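Local coordinates for protein phenylalanine ammonia-lyase (Rhodosporidium toruloides, PDB 1Y2M) that catalyses the non-oxidative deamination of L-phenylalanine and L-tyrosine to trans-cinnamic acid and p-coumaric acid, releasing ammonium, and works as a homotetramer, at residues A53-S58 against K78-R83; D71-A76 against M278-L283; E459-S464 against S590-P595; N578-K583 against F601-G606. All blocks are in the same frame, centred on the assembly; numbering follows the deposited sequence.

Interaction 1 (A53-S58 against K78-R83); sequences AAPTDS and KGRPVR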
# COMPACT_ATOMS: atom_id res chain seq x y z
N ALA B 53 -26.56 -7.63 -24.59
CA ALA B 53 -27.90 -7.79 -25.17
C ALA B 53 -28.94 -6.81 -24.58
O ALA B 53 -30.07 -6.78 -25.04
CB ALA B 53 -28.38 -9.23 -24.97
N ALA B 54 -28.59 -6.04 -23.56
CA ALA B 54 -29.53 -5.07 -22.99
C ALA B 54 -30.03 -4.14 -24.10
O ALA B 54 -29.22 -3.59 -24.85
CB ALA B 54 -28.87 -4.26 -21.93
N PRO B 55 -31.37 -3.99 -24.26
CA PRO B 55 -31.95 -3.01 -25.20
C PRO B 55 -31.40 -1.61 -24.97
O PRO B 55 -31.10 -1.25 -23.83
CB PRO B 55 -33.45 -3.03 -24.87
CG PRO B 55 -33.69 -4.31 -24.25
CD PRO B 55 -32.42 -4.76 -23.56
N THR B 56 -31.25 -0.82 -26.03
CA THR B 56 -30.91 0.61 -25.85
C THR B 56 -32.03 1.57 -26.30
O THR B 56 -32.01 2.76 -25.99
CB THR B 56 -29.62 0.98 -26.56
OG1 THR B 56 -29.78 0.72 -27.97
CG2 THR B 56 -28.45 0.20 -25.98
N ASP B 57 -32.99 1.03 -27.03
CA ASP B 57 -34.05 1.83 -27.66
C ASP B 57 -35.34 1.75 -26.85
O ASP B 57 -36.03 2.76 -26.66
CB ASP B 57 -34.28 1.33 -29.10
CG ASP B 57 -34.52 -0.19 -29.17
OD1 ASP B 57 -33.96 -0.95 -28.32
OD2 ASP B 57 -35.28 -0.64 -30.06
N SER B 58 -35.68 0.55 -26.39
CA SER B 58 -36.95 0.36 -25.73
C SER B 58 -36.83 0.76 -24.28
O SER B 58 -35.74 0.78 -23.71
CB SER B 58 -37.41 -1.09 -25.83
OG SER B 58 -36.46 -1.94 -25.24
N LYS B 78 -25.94 4.71 -22.88
CA LYS B 78 -26.54 4.59 -24.22
C LYS B 78 -27.85 5.34 -24.43
O LYS B 78 -28.55 5.15 -25.44
CB LYS B 78 -26.77 3.12 -24.59
CG LYS B 78 -25.61 2.19 -24.37
CD LYS B 78 -24.52 2.43 -25.35
CE LYS B 78 -23.40 1.40 -25.21
NZ LYS B 78 -22.55 1.48 -26.40
N GLY B 79 -28.19 6.22 -23.49
CA GLY B 79 -29.38 7.05 -23.62
C GLY B 79 -30.71 6.32 -23.62
O GLY B 79 -31.72 6.87 -24.08
N ARG B 80 -30.75 5.12 -23.07
CA ARG B 80 -31.99 4.37 -23.05
C ARG B 80 -33.04 5.06 -22.22
O ARG B 80 -32.72 5.52 -21.12
CB ARG B 80 -31.76 3.02 -22.42
CG ARG B 80 -32.97 2.11 -22.54
CD ARG B 80 -32.57 0.81 -21.99
NE ARG B 80 -33.62 -0.20 -22.05
CZ ARG B 80 -33.50 -1.38 -21.46
NH1 ARG B 80 -32.36 -1.69 -20.82
NH2 ARG B 80 -34.50 -2.24 -21.52
N PRO B 81 -34.28 5.14 -22.73
CA PRO B 81 -35.33 5.77 -21.93
C PRO B 81 -35.59 4.96 -20.66
O PRO B 81 -35.49 3.74 -20.69
CB PRO B 81 -36.56 5.70 -22.83
CG PRO B 81 -36.04 5.53 -24.18
CD PRO B 81 -34.78 4.73 -24.05
N VAL B 82 -35.99 5.62 -19.59
CA VAL B 82 -36.20 4.97 -18.30
C VAL B 82 -37.53 5.47 -17.74
O VAL B 82 -37.83 6.68 -17.82
CB VAL B 82 -35.04 5.29 -17.32
CG1 VAL B 82 -35.29 4.72 -15.94
CG2 VAL B 82 -33.73 4.80 -17.87
N ARG B 83 -38.34 4.56 -17.22
CA ARG B 83 -39.54 4.96 -16.48
C ARG B 83 -39.85 3.98 -15.34
O ARG B 83 -39.49 2.81 -15.37
CB ARG B 83 -40.75 5.04 -17.45
CG ARG B 83 -40.73 6.23 -18.42
CD ARG B 83 -41.79 6.10 -19.53
NE ARG B 83 -42.51 7.33 -19.84
CZ ARG B 83 -43.45 7.88 -19.06
NH1 ARG B 83 -43.76 7.34 -17.88
NH2 ARG B 83 -44.07 9.00 -19.44
O HOH W 1 -37.06 -2.33 -22.67
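The guanidinium of Arg80 has Pro55 over one face and Ser58 at its edge. Pro55 CB stands 3.5 Å above the plane toward the rim, and CG of the same ring is 3.5 Å from Arg80 NH2; Pro55 O lies over the face too, but at an angle too poor for hydrogen bonding. At the edge, Arg80 NE gives its hydrogen to Ser58 O in a nearly straight bond of 2.9 Å (164°), with the acceptor in the guanidinium plane. A water, also in that plane, accepts from Arg80 NH2 at 2.8 Å and joins it to Ser58 OG. The long chain, with CG anti to the backbone N (chi1 -172°) and extended to NE, sets the guanidinium beside Pro55. Arginine suits the place because its flat end can donate at the edge while a proline packs on a face. The contact ties the loop between helix 44-52 and strand 60-62 to the entry of strand 82-84, the parallel partner of 60-62. Arg80 NH1 also forms a salt bridge with Asp71. An alanine in place of Arg80 would probably leave Ser58 O without this donor, strip the cover from Pro55 and deprive Asp71 of its salt-bridge partner. At its backbone, Arg80 CA makes a CA-H...O contact with Thr56 O (3.4 Å). Two residues before Arg80, Lys78 CB meets Thr56 CG2 at 3.6 Å.

Interaction 2 (D71-A76 against M278-L283); sequences DVVSAA and MATLAL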
# COMPACT_ATOMS: atom_id res chain seq x y z
N ASP B 71 -28.70 -3.36 -17.93
CA ASP B 71 -29.73 -2.32 -18.00
C ASP B 71 -29.16 -1.01 -17.49
O ASP B 71 -29.37 0.05 -18.10
CB ASP B 71 -30.89 -2.64 -17.08
CG ASP B 71 -31.78 -3.77 -17.55
OD1 ASP B 71 -31.95 -3.97 -18.78
OD2 ASP B 71 -32.41 -4.40 -16.64
N VAL B 72 -28.44 -1.08 -16.36
CA VAL B 72 -27.85 0.14 -15.76
C VAL B 72 -26.92 0.83 -16.76
O VAL B 72 -27.01 2.04 -17.02
CB VAL B 72 -27.13 -0.15 -14.43
CG1 VAL B 72 -26.28 1.05 -14.01
CG2 VAL B 72 -28.12 -0.57 -13.32
N VAL B 73 -26.04 0.03 -17.35
CA VAL B 73 -25.09 0.58 -18.34
C VAL B 73 -25.86 1.16 -19.54
O VAL B 73 -25.52 2.23 -20.03
CB VAL B 73 -24.11 -0.49 -18.82
CG1 VAL B 73 -23.19 0.09 -19.95
CG2 VAL B 73 -23.24 -0.96 -17.67
N SER B 74 -26.91 0.49 -20.00
CA SER B 74 -27.69 1.04 -21.14
C SER B 74 -28.28 2.40 -20.84
O SER B 74 -28.27 3.30 -21.69
CB SER B 74 -28.77 0.08 -21.61
OG SER B 74 -29.78 -0.18 -20.63
N ALA B 75 -28.79 2.58 -19.62
CA ALA B 75 -29.39 3.88 -19.23
C ALA B 75 -28.29 4.92 -19.02
O ALA B 75 -28.43 6.06 -19.42
CB ALA B 75 -30.17 3.70 -17.96
N ALA B 76 -27.19 4.51 -18.39
CA ALA B 76 -26.10 5.46 -18.07
C ALA B 76 -25.37 5.96 -19.31
O ALA B 76 -25.10 7.16 -19.43
CB ALA B 76 -25.09 4.83 -17.14
N MSE B 278 -21.18 3.93 -10.37
CA MSE B 278 -19.80 3.92 -10.88
C MSE B 278 -19.16 2.53 -10.86
O MSE B 278 -18.40 2.14 -11.78
CB MSE B 278 -18.90 4.89 -10.13
CG MSE B 278 -17.63 5.13 -10.88
SE MSE B 278 -16.72 6.73 -10.21
CE MSE B 278 -15.62 7.19 -11.87
N ALA B 279 -19.47 1.79 -9.80
CA ALA B 279 -19.03 0.42 -9.65
C ALA B 279 -19.58 -0.49 -10.76
O ALA B 279 -18.87 -1.37 -11.25
CB ALA B 279 -19.36 -0.11 -8.25
N THR B 280 -20.84 -0.32 -11.12
CA THR B 280 -21.43 -1.11 -12.20
C THR B 280 -20.73 -0.84 -13.52
O THR B 280 -20.38 -1.78 -14.25
CB THR B 280 -22.94 -0.82 -12.35
OG1 THR B 280 -23.63 -1.25 -11.17
CG2 THR B 280 -23.45 -1.50 -13.56
N LEU B 281 -20.47 0.43 -13.84
CA LEU B 281 -19.75 0.78 -15.05
C LEU B 281 -18.35 0.18 -15.04
O LEU B 281 -17.87 -0.33 -16.07
CB LEU B 281 -19.74 2.29 -15.19
CG LEU B 281 -21.16 2.84 -15.41
CD1 LEU B 281 -21.15 4.32 -15.12
CD2 LEU B 281 -21.65 2.61 -16.85
N ALA B 282 -17.69 0.26 -13.89
CA ALA B 282 -16.33 -0.26 -13.77
C ALA B 282 -16.27 -1.78 -13.91
O ALA B 282 -15.38 -2.34 -14.57
CB ALA B 282 -15.70 0.22 -12.50
N LEU B 283 -17.25 -2.46 -13.33
CA LEU B 283 -17.28 -3.91 -13.46
C LEU B 283 -17.57 -4.35 -14.88
O LEU B 283 -16.92 -5.26 -15.41
CB LEU B 283 -18.32 -4.50 -12.53
CG LEU B 283 -18.36 -6.04 -12.59
CD1 LEU B 283 -17.03 -6.67 -12.25
CD2 LEU B 283 -19.43 -6.57 -11.65
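Val72 and Thr280 meet methyl to methyl, Val72 CG1 lying 3.8 Å from Thr280 CG2. The threonine torsion decides this: OG1 stands beside the backbone N (chi1 -65°), which puts CG2 anti to that nitrogen, facing Val72, while OG1 hydrogen-bonds to Ala276 O, one turn earlier in its own helix. A beta-branched residue with one polar branch suits the position, since the hydroxyl is satisfied locally and the other branch behaves much like that of a valine. Thr280 CG2 also comes within 4.2 Å of Val73 CG2, so the methyl touches two consecutive valines. The helices, 69-77 and the long 273-303, cross steeply: the N-to-C directions of the two short segments differ by 104° and their axes approach to 9.7 Å. This is plain helix packing inside the largely helical body of the aromatic amino acid lyase fold. Leu281 makes the second half of the contact. Its CB leaves the backbone alongside the other helix; CD1 is anti to CA (chi2 162°), and the other branch, CD2, is the one that meets Val73 CG2 at 4.0 Å and Ala76 CB at 4.1 Å. Of the two methyls of Val73, CG2 is the one that touches. Ala76, with CB alone, lets the leucine methyl come close to the helix surface one turn after Val72. Leu281 is also touched by Glu163 and Val164 of helix 162-176.

Interaction 3 (E459-S464 against S590-P595); sequences EDPSLS and SYDLVP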
# COMPACT_ATOMS: atom_id res chain seq x y z
N GLU B 459 12.08 -4.37 -41.04
CA GLU B 459 13.24 -4.23 -41.90
C GLU B 459 14.49 -4.29 -41.04
O GLU B 459 14.44 -4.77 -39.90
CB GLU B 459 13.14 -2.98 -42.78
CG GLU B 459 11.93 -3.03 -43.77
CD GLU B 459 12.13 -4.01 -44.91
OE1 GLU B 459 13.30 -4.35 -45.26
OE2 GLU B 459 11.12 -4.39 -45.53
N ASP B 460 15.64 -3.86 -41.58
CA ASP B 460 16.90 -4.01 -40.81
C ASP B 460 16.83 -3.33 -39.44
O ASP B 460 16.47 -2.16 -39.34
CB ASP B 460 18.10 -3.47 -41.60
CG ASP B 460 18.70 -4.50 -42.56
OD1 ASP B 460 18.28 -5.66 -42.63
OD2 ASP B 460 19.66 -4.12 -43.25
N PRO B 461 17.12 -4.09 -38.37
CA PRO B 461 16.99 -3.59 -37.01
C PRO B 461 18.00 -2.52 -36.66
O PRO B 461 17.81 -1.82 -35.66
CB PRO B 461 17.18 -4.84 -36.14
CG PRO B 461 17.21 -5.97 -36.99
CD PRO B 461 17.37 -5.55 -38.40
N SER B 462 19.09 -2.41 -37.41
CA SER B 462 20.08 -1.37 -37.13
C SER B 462 19.51 0.02 -37.17
O SER B 462 20.02 0.93 -36.49
CB SER B 462 21.30 -1.47 -38.01
OG SER B 462 20.97 -1.36 -39.34
N LEU B 463 18.42 0.19 -37.89
CA LEU B 463 17.78 1.52 -38.04
C LEU B 463 16.29 1.47 -37.80
O LEU B 463 15.54 2.31 -38.26
CB LEU B 463 18.13 2.17 -39.38
CG LEU B 463 19.58 2.67 -39.48
CD1 LEU B 463 19.91 3.17 -40.87
CD2 LEU B 463 19.85 3.79 -38.48
N SER B 464 15.88 0.49 -37.02
CA SER B 464 14.45 0.35 -36.68
C SER B 464 14.30 -0.38 -35.37
O SER B 464 14.70 -1.56 -35.26
CB SER B 464 13.73 -0.42 -37.78
OG SER B 464 12.36 -0.63 -37.44
N SER B 590 18.50 -10.21 -34.31
CA SER B 590 18.90 -8.80 -34.22
C SER B 590 19.91 -8.39 -35.27
O SER B 590 20.34 -7.26 -35.22
CB SER B 590 19.47 -8.46 -32.85
OG SER B 590 18.52 -8.81 -31.84
N TYR B 591 20.33 -9.31 -36.16
CA TYR B 591 21.25 -9.01 -37.23
C TYR B 591 20.53 -8.42 -38.41
O TYR B 591 19.40 -8.83 -38.72
CB TYR B 591 21.93 -10.29 -37.75
CG TYR B 591 23.03 -10.92 -36.92
CD1 TYR B 591 24.15 -11.45 -37.56
CD2 TYR B 591 22.95 -11.06 -35.55
CE1 TYR B 591 25.16 -12.05 -36.87
CE2 TYR B 591 23.99 -11.69 -34.84
CZ TYR B 591 25.07 -12.17 -35.53
OH TYR B 591 26.14 -12.78 -34.92
N ASP B 592 21.22 -7.52 -39.10
CA ASP B 592 20.77 -7.03 -40.37
C ASP B 592 20.78 -8.18 -41.40
O ASP B 592 21.46 -9.21 -41.22
CB ASP B 592 21.63 -5.88 -40.79
CG ASP B 592 21.25 -4.55 -40.11
OD1 ASP B 592 20.35 -4.51 -39.25
OD2 ASP B 592 21.88 -3.52 -40.44
N LEU B 593 19.98 -8.02 -42.45
CA LEU B 593 19.65 -9.12 -43.33
C LEU B 593 20.87 -9.76 -43.98
O LEU B 593 21.05 -10.97 -43.94
CB LEU B 593 18.65 -8.65 -44.38
CG LEU B 593 18.23 -9.70 -45.40
CD1 LEU B 593 17.42 -10.76 -44.73
CD2 LEU B 593 17.44 -9.08 -46.57
N VAL B 594 21.72 -8.93 -44.56
CA VAL B 594 22.87 -9.46 -45.28
C VAL B 594 23.83 -10.22 -44.35
O VAL B 594 24.13 -11.39 -44.60
CB VAL B 594 23.57 -8.36 -46.07
CG1 VAL B 594 24.91 -8.87 -46.68
CG2 VAL B 594 22.62 -7.89 -47.18
N PRO B 595 24.32 -9.56 -43.28
CA PRO B 595 25.21 -10.39 -42.42
C PRO B 595 24.52 -11.59 -41.76
O PRO B 595 25.21 -12.57 -41.47
CB PRO B 595 25.73 -9.39 -41.36
CG PRO B 595 24.69 -8.31 -41.31
CD PRO B 595 24.25 -8.18 -42.80
O HOH W 2 21.11 -5.91 -44.73
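Ser462 OG donates to Asp592 OD2 at 2.6 Å, and Ser462 N donates to Asp592 OD1 at 3.1 Å. Both bonds use syn lone pairs, so one residue holds the carboxylate two-handed. Asp592 occupies the N-cap position of helix 593-611, yet its own side chain makes no capping bond. Instead Asp460, from the loop before helix 468-484, serves the helix start: Leu593 N donates to Asp460 OD1 at 2.9 Å, meeting the oxygen from above the carboxylate plane. Ser462 holds OG between its backbone N and carbonyl carbon (chi1 60°), which brings the hydroxyl to the same acid as the amide. The two carboxylates stack with planes 6° apart, Asp460 OD2 3.6 Å from Asp592 OD2, a repulsion that the hydrogen bonds and the helix N-terminus probably offset. Aspartate suits both places: its oxygens, on a short arm, accept N-H or O-H groups from the facing segment. Pro461, with no N-H to offer, lays CD 3.3 Å from Asp592 OD1. The Ser590 side chain lies about 9 Å from that of Lys468, which binds (E)-cinnamate. A water completes the link, donating to Asp460 OD2 at 2.7 Å and accepting from Val594 N.

Interaction 4 (N578-K583 against F601-G606); sequences NKTLAK and FSFAAG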
# COMPACT_ATOMS: atom_id res chain seq x y z
N ASN B 578 19.56 -28.17 -42.43
CA ASN B 578 18.32 -27.56 -41.95
C ASN B 578 18.33 -27.34 -40.45
O ASN B 578 17.91 -26.29 -39.96
CB ASN B 578 17.11 -28.43 -42.35
CG ASN B 578 16.74 -28.35 -43.85
OD1 ASN B 578 17.05 -27.39 -44.54
ND2 ASN B 578 16.06 -29.37 -44.33
N LYS B 579 18.86 -28.29 -39.69
CA LYS B 579 18.82 -28.15 -38.27
C LYS B 579 19.79 -27.05 -37.83
O LYS B 579 19.50 -26.29 -36.93
CB LYS B 579 19.19 -29.43 -37.57
CG LYS B 579 18.17 -30.55 -37.71
CD LYS B 579 18.36 -31.76 -36.76
CE LYS B 579 19.71 -31.83 -36.06
NZ LYS B 579 19.75 -30.98 -34.82
N THR B 580 20.94 -27.00 -38.50
CA THR B 580 21.93 -25.99 -38.12
C THR B 580 21.39 -24.59 -38.44
O THR B 580 21.51 -23.64 -37.63
CB THR B 580 23.23 -26.23 -38.86
OG1 THR B 580 23.82 -27.47 -38.42
CG2 THR B 580 24.22 -25.04 -38.69
N LEU B 581 20.81 -24.43 -39.62
CA LEU B 581 20.23 -23.14 -40.00
C LEU B 581 19.11 -22.72 -39.02
O LEU B 581 19.06 -21.58 -38.53
CB LEU B 581 19.71 -23.19 -41.41
CG LEU B 581 20.73 -23.34 -42.54
CD1 LEU B 581 19.98 -23.73 -43.80
CD2 LEU B 581 21.53 -22.03 -42.71
N ALA B 582 18.22 -23.64 -38.68
CA ALA B 582 17.09 -23.30 -37.81
C ALA B 582 17.58 -22.81 -36.48
O ALA B 582 17.17 -21.75 -35.99
CB ALA B 582 16.16 -24.51 -37.61
N LYS B 583 18.46 -23.59 -35.87
CA LYS B 583 18.92 -23.26 -34.53
C LYS B 583 19.66 -21.92 -34.54
O LYS B 583 19.44 -21.06 -33.67
CB LYS B 583 19.79 -24.38 -33.99
CG LYS B 583 20.38 -24.09 -32.61
CD LYS B 583 20.44 -25.34 -31.68
CE LYS B 583 19.27 -25.38 -30.66
NZ LYS B 583 18.79 -26.77 -30.40
N PHE B 601 24.79 -19.39 -43.11
CA PHE B 601 25.44 -20.32 -44.02
C PHE B 601 26.90 -20.58 -43.72
O PHE B 601 27.42 -21.64 -44.13
CB PHE B 601 25.16 -19.97 -45.49
CG PHE B 601 23.79 -20.40 -45.91
CD1 PHE B 601 23.59 -21.74 -46.22
CD2 PHE B 601 22.70 -19.52 -45.92
CE1 PHE B 601 22.35 -22.22 -46.56
CE2 PHE B 601 21.46 -20.00 -46.27
CZ PHE B 601 21.27 -21.36 -46.60
N SER B 602 27.57 -19.67 -43.02
CA SER B 602 28.91 -19.93 -42.53
C SER B 602 28.86 -21.10 -41.55
O SER B 602 29.62 -22.05 -41.66
CB SER B 602 29.52 -18.71 -41.87
OG SER B 602 30.83 -19.02 -41.42
N PHE B 603 27.92 -21.00 -40.61
CA PHE B 603 27.70 -22.08 -39.66
C PHE B 603 27.34 -23.36 -40.42
O PHE B 603 27.95 -24.43 -40.19
CB PHE B 603 26.62 -21.68 -38.67
CG PHE B 603 26.69 -22.37 -37.33
CD1 PHE B 603 27.42 -23.53 -37.12
CD2 PHE B 603 26.00 -21.85 -36.27
CE1 PHE B 603 27.45 -24.14 -35.83
CE2 PHE B 603 26.02 -22.47 -35.03
CZ PHE B 603 26.73 -23.60 -34.82
N ALA B 604 26.42 -23.26 -41.38
CA ALA B 604 26.05 -24.45 -42.17
C ALA B 604 27.24 -25.10 -42.92
O ALA B 604 27.34 -26.35 -43.09
CB ALA B 604 24.89 -24.18 -43.14
N ALA B 605 28.18 -24.27 -43.34
CA ALA B 605 29.36 -24.77 -44.04
C ALA B 605 30.18 -25.70 -43.15
O ALA B 605 30.79 -26.63 -43.64
CB ALA B 605 30.22 -23.59 -44.52
N GLY B 606 30.25 -25.39 -41.83
CA GLY B 606 30.87 -26.30 -40.86
C GLY B 606 30.19 -27.66 -40.84
O GLY B 606 30.85 -28.68 -40.80
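Leu581 faces the Phe601 ring with one methyl over its middle: CD2 is 3.9 Å from the ring centroid and only 7° off the normal, a CH-pi contact. While CD2 lies over the face, the other methyl, CD1, meets the rim at Phe601 CZ, 3.9 Å away. Ala604, with only CB, meets Leu581 CD2 at 4.0 Å beside the ring contact. One residue earlier, Thr580 lays CG2 over a face of Phe603, 4.2 Å from the centroid and displaced toward the rim. That methyl is anti to the backbone N; OG1 stands beside the nitrogen (chi1 -66°) and bonds to Lys576 O and Thr607 OG1. The segments belong to the successive helices 570-587 and 593-611; the axes of the two short segments approach to 8.9 Å and run at 146°, roughly antiparallel. Trp625 meets Phe601 edge-to-face, and Phe603 stacks on Phe603 of the second subunit. An alanine in place of Phe601 would probably remove the surface that both methyls of Leu581 touch and leave Trp625 without its aromatic partner. Across the pair of helices the adhesion is therefore apolar, methyl groups against aromatic rings, with the threonine hydroxyl satisfied to the side.

How the interactions relate
Interactions 1 and 2 are neighbours, their centres 12 Å apart, and they interlock along the chain: helix 69-77 of interaction 2 leads directly into the segment 78-83 of interaction 1. Arg80 joins them: its NH1 forms a salt bridge with Asp71 and a probable hydrogen bond with Ser74 on that helix. Interactions 3 and 4 come later in the chain, with centres 19 Å apart; both use helix 593-611, both touch the second subunit, and their segments also alternate. Between the pairs lie long distances, 49 to 64 Å from centre to centre. Interaction 1 lies across the chain's centre from interactions 3 and 4, so the contacts fall into two regions of one elongated, mainly helical subunit, the later pair lying beside a subunit interface.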